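Local coordinates for beta subunit of photoactivated adenylyl cyclase (Beggiatoa sp. PS, PDB 5M2A) that synthesises cyclic AMP from ATP under blue-light control, sensing light through a flavin-binding BLUF domain and cyclising the nucleotide in a class III cyclase domain, at the interface of chains A and B. Sequence-based numbering; all coordinates share one arbitrary frame. Chains: chain A/B, Beta subunit of photoactivated adenylyl cyclase.

Contact 1: the interface of chains A and B. Residues chain A 130, 138, 143-145; chain B 125-126, 129.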
loop_
_atom_site.group_PDB
_atom_site.type_symbol
_atom_site.label_atom_id
_atom_site.label_comp_id
_atom_site.label_asym_id
_atom_site.label_seq_id
_atom_site.Cartn_x
_atom_site.Cartn_y
_atom_site.Cartn_z
ATOM N N MET A 130 -4.205 0.822 -2.454
ATOM C CA MET A 130 -4.030 -0.596 -2.717
ATOM C C MET A 130 -3.118 -0.820 -3.922
ATOM O O MET A 130 -3.114 -0.024 -4.862
ATOM C CB MET A 130 -5.375 -1.253 -2.981
ATOM C CG MET A 130 -6.364 -1.079 -1.837
ATOM S SD MET A 130 -5.691 -1.676 -0.280
ATOM C CE MET A 130 -5.703 -3.366 -0.572
ATOM N N ILE A 138 -10.455 -7.927 -6.010
ATOM C CA ILE A 138 -11.740 -7.553 -5.423
ATOM C C ILE A 138 -12.781 -7.353 -6.511
ATOM O O ILE A 138 -13.936 -7.783 -6.375
ATOM C CB ILE A 138 -11.579 -6.294 -4.555
ATOM C CG1 ILE A 138 -10.734 -6.623 -3.328
ATOM C CG2 ILE A 138 -12.945 -5.755 -4.126
ATOM C CD1 ILE A 138 -10.330 -5.428 -2.562
ATOM N N ASN A 143 -11.615 -12.724 -2.723
ATOM C CA ASN A 143 -11.059 -12.151 -1.506
ATOM C C ASN A 143 -9.540 -12.184 -1.594
ATOM O O ASN A 143 -8.963 -13.278 -1.640
ATOM C CB ASN A 143 -11.539 -12.929 -0.277
ATOM C CG ASN A 143 -11.126 -12.267 1.036
ATOM O OD1 ASN A 143 -10.129 -11.540 1.105
ATOM N ND2 ASN A 143 -11.901 -12.518 2.087
ATOM N N PRO A 144 -8.850 -11.037 -1.612
ATOM C CA PRO A 144 -7.387 -11.074 -1.795
ATOM C C PRO A 144 -6.652 -11.719 -0.636
ATOM O O PRO A 144 -5.566 -12.267 -0.840
ATOM C CB PRO A 144 -7.013 -9.591 -1.960
ATOM C CG PRO A 144 -8.155 -8.827 -1.365
ATOM C CD PRO A 144 -9.379 -9.663 -1.579
ATOM N N LEU A 145 -7.219 -11.693 0.574
ATOM C CA LEU A 145 -6.548 -12.269 1.739
ATOM C C LEU A 145 -6.437 -13.785 1.666
ATOM O O LEU A 145 -5.574 -14.361 2.335
ATOM C CB LEU A 145 -7.303 -11.901 3.023
ATOM C CG LEU A 145 -7.434 -10.418 3.357
ATOM C CD1 LEU A 145 -8.297 -10.225 4.594
ATOM C CD2 LEU A 145 -6.065 -9.803 3.544
ATOM N N VAL B 125 -10.856 -5.598 4.926
ATOM C CA VAL B 125 -9.854 -6.263 4.100
ATOM C C VAL B 125 -8.811 -5.254 3.636
ATOM O O VAL B 125 -7.605 -5.479 3.775
ATOM C CB VAL B 125 -10.509 -6.972 2.901
ATOM C CG1 VAL B 125 -9.431 -7.571 1.985
ATOM C CG2 VAL B 125 -11.452 -8.057 3.374
ATOM N N LEU B 126 -9.267 -4.120 3.098
ATOM C CA LEU B 126 -8.341 -3.095 2.616
ATOM C C LEU B 126 -7.410 -2.618 3.722
ATOM O O LEU B 126 -6.234 -2.329 3.469
ATOM C CB LEU B 126 -9.106 -1.904 2.047
ATOM C CG LEU B 126 -10.090 -2.097 0.896
ATOM C CD1 LEU B 126 -10.461 -0.727 0.346
ATOM C CD2 LEU B 126 -9.492 -2.964 -0.192
ATOM N N TYR B 129 -3.915 -4.093 4.147
ATOM C CA TYR B 129 -2.858 -3.744 3.211
ATOM C C TYR B 129 -2.372 -2.313 3.367
ATOM O O TYR B 129 -1.490 -1.884 2.612
ATOM C CB TYR B 129 -3.329 -3.955 1.774
ATOM C CG TYR B 129 -3.632 -5.392 1.402
ATOM C CD1 TYR B 129 -2.614 -6.265 1.036
ATOM C CD2 TYR B 129 -4.938 -5.869 1.405
ATOM C CE1 TYR B 129 -2.892 -7.573 0.687
ATOM C CE2 TYR B 129 -5.226 -7.168 1.053
ATOM C CZ TYR B 129 -4.206 -8.017 0.698
ATOM O OH TYR B 129 -4.483 -9.318 0.352
#
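A:Met130 puts its CE methyl against the CB end of the B:Tyr129 ring, and this is the tight part of the contact: CE stands 3.3 Å from CD2 of B:Tyr129 and 3.4 Å from its CB. The A:Met130 chain bends at both chi2 and chi3 (-55° and -71°), which swings the methyl to one face of the ring while SD stays beside B:Leu126. On the opposite face A:Leu145 comes in, its CD2 lying 3.7 Å from CE2 of B:Tyr129 near the hydroxyl end. A:Pro144 lies on the methionine side, with CB 3.4 Å from the tyrosine OH. Chain A groups thus touch the phenol from both faces, towards its two ends, which is likely to limit its swing. Beside it, CD1 of A:Ile138 reaches CD2 of B:Leu126 at 3.5 Å, the two side chains meeting at a slant. B:Val125 is broadly covered, with 59 Å² of its surface hidden by chain A; its CG1 touches both the A:Pro144 ring and A:Leu145, lying 3.7 Å from CG of the leucine.

Packing slackens at A:Asn143, which has a mere 11 Å² hidden and whose OD1 stays 4.1 Å from CG1 of B:Val125. This OD1 serves its own chain, accepting a hydrogen bond from the backbone N of A:Leu145 (3.0 Å), the donor tilted 34° out of the carbonyl plane, which steadies the 3-10 turn 144-146 that carries the proline and leucine. The site is an apolar homodimer patch joining the end of B helix 110-128 and the residue after it to A:Met130, helix 132-139 and the turn 144-146, a coupling that may bear on how light signals reach the cyclase.

Contact 2: the interface of chains A and B. Residues chain A 149, 257, 272; chain B 173, 176-177, 180.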
loop_
_atom_site.group_PDB
_atom_site.type_symbol
_atom_site.label_atom_id
_atom_site.label_comp_id
_atom_site.label_asym_id
_atom_site.label_seq_id
_atom_site.Cartn_x
_atom_site.Cartn_y
_atom_site.Cartn_z
ATOM N N PRO A 149 -0.345 -17.809 -2.943
ATOM C CA PRO A 149 0.717 -17.250 -3.785
ATOM C C PRO A 149 1.024 -18.153 -4.970
ATOM O O PRO A 149 0.930 -19.379 -4.890
ATOM C CB PRO A 149 1.910 -17.149 -2.829
ATOM C CG PRO A 149 1.282 -17.044 -1.467
ATOM C CD PRO A 149 0.079 -17.946 -1.540
ATOM N N ILE A 257 7.198 -14.663 -7.398
ATOM C CA ILE A 257 6.099 -15.106 -6.559
ATOM C C ILE A 257 5.258 -13.879 -6.246
ATOM O O ILE A 257 5.787 -12.855 -5.810
ATOM C CB ILE A 257 6.620 -15.770 -5.279
ATOM C CG1 ILE A 257 7.491 -16.972 -5.644
ATOM C CG2 ILE A 257 5.454 -16.194 -4.378
ATOM C CD1 ILE A 257 8.160 -17.612 -4.444
ATOM N N LEU A 272 8.278 -11.358 -5.259
ATOM C CA LEU A 272 9.551 -11.930 -4.843
ATOM C C LEU A 272 10.202 -12.586 -6.042
ATOM O O LEU A 272 9.583 -13.438 -6.687
ATOM C CB LEU A 272 9.387 -12.999 -3.767
ATOM C CG LEU A 272 8.856 -12.762 -2.361
ATOM C CD1 LEU A 272 8.884 -14.092 -1.623
ATOM C CD2 LEU A 272 9.661 -11.716 -1.621
ATOM N N VAL B 173 7.620 -22.852 -4.311
ATOM C CA VAL B 173 6.969 -21.579 -3.995
ATOM C C VAL B 173 6.472 -21.566 -2.559
ATOM O O VAL B 173 6.729 -20.623 -1.804
ATOM C CB VAL B 173 5.810 -21.309 -4.970
ATOM C CG1 VAL B 173 5.092 -20.016 -4.585
ATOM C CG2 VAL B 173 6.316 -21.245 -6.388
ATOM N N VAL B 176 9.314 -21.052 -0.180
ATOM C CA VAL B 176 9.804 -19.673 -0.196
ATOM C C VAL B 176 8.869 -18.769 0.596
ATOM O O VAL B 176 9.312 -17.941 1.396
ATOM C CB VAL B 176 9.959 -19.168 -1.645
ATOM C CG1 VAL B 176 10.375 -17.682 -1.661
ATOM C CG2 VAL B 176 10.953 -20.023 -2.405
ATOM N N VAL B 177 7.561 -18.935 0.410
ATOM C CA VAL B 177 6.603 -18.071 1.090
ATOM C C VAL B 177 6.698 -18.257 2.603
ATOM O O VAL B 177 6.744 -17.283 3.364
ATOM C CB VAL B 177 5.183 -18.338 0.560
ATOM C CG1 VAL B 177 4.141 -17.688 1.472
ATOM C CG2 VAL B 177 5.059 -17.807 -0.881
ATOM N N VAL B 180 9.981 -16.486 3.755
ATOM C CA VAL B 180 9.962 -15.025 3.770
ATOM C C VAL B 180 8.985 -14.509 4.823
ATOM O O VAL B 180 9.255 -13.509 5.495
ATOM C CB VAL B 180 9.638 -14.496 2.358
ATOM C CG1 VAL B 180 9.466 -12.991 2.349
ATOM C CG2 VAL B 180 10.739 -14.901 1.397
#
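A:Ile257, on strand 247-258, packs into a row of valines on helix 173-193 of chain B. Traced outward, its CB carries two branches with different targets. The CG2 branch turns to B:Val173, with CG2 3.8 Å from CG1 of that valine, and also meets CG2 of B:Val177 at 3.9 Å. On the other branch, CG1 passes B:Val173 CG1 at 4.0 Å. With CD1 anti to CA (chi2 174°), the tip points away from the backbone and onto B:Val176, where CD1 lies 3.6 Å from CG1 and is close to the valine CB as well. The tip thus sits between B:Val176 and B:Val173, whose CG1 is 3.9 Å from CD1.

A:Leu272, on strand 266-272, continues the row: its CD1 meets CG2 of B:Val180 tip to tip at 3.6 Å. The same methyl also lies 3.9 Å from CG1 of B:Val176, the two side chains running past each other in opposite directions. B:Val180 has 4 Å² of its surface hidden by chain A, although its CG2 is in full contact, so this end is narrow in area. At the other end A:Pro149, poorly ordered, lies about 3.8 Å by its CB from CG2 of B:Val177.

Cut back to an alanine, A:Ile257 would probably leave B:Val173, B:Val176 and B:Val177 facing a gap and the strand less firmly seated.

The patch is likely to help hold the two cyclase domains together, as class III cyclases require to build active sites between subunits.

The C-alpha centres of contact 1 and contact 2 lie about 18 Å apart, and the two share no residue. On chain A the backbone nearly joins them: A:Leu145 of contact 1 and A:Pro149 of contact 2 are four residues apart, just ahead of strand 150-161, whose end supplies magnesium-site residues. Chain B contributes different helices, 110-128 to the first and 173-193 to the second. Two-fold symmetry repeats each patch with the chains exchanged, so the dimer is held at several separated points. A shift at contact 1 could plausibly pass along that short connection towards the catalytic interface.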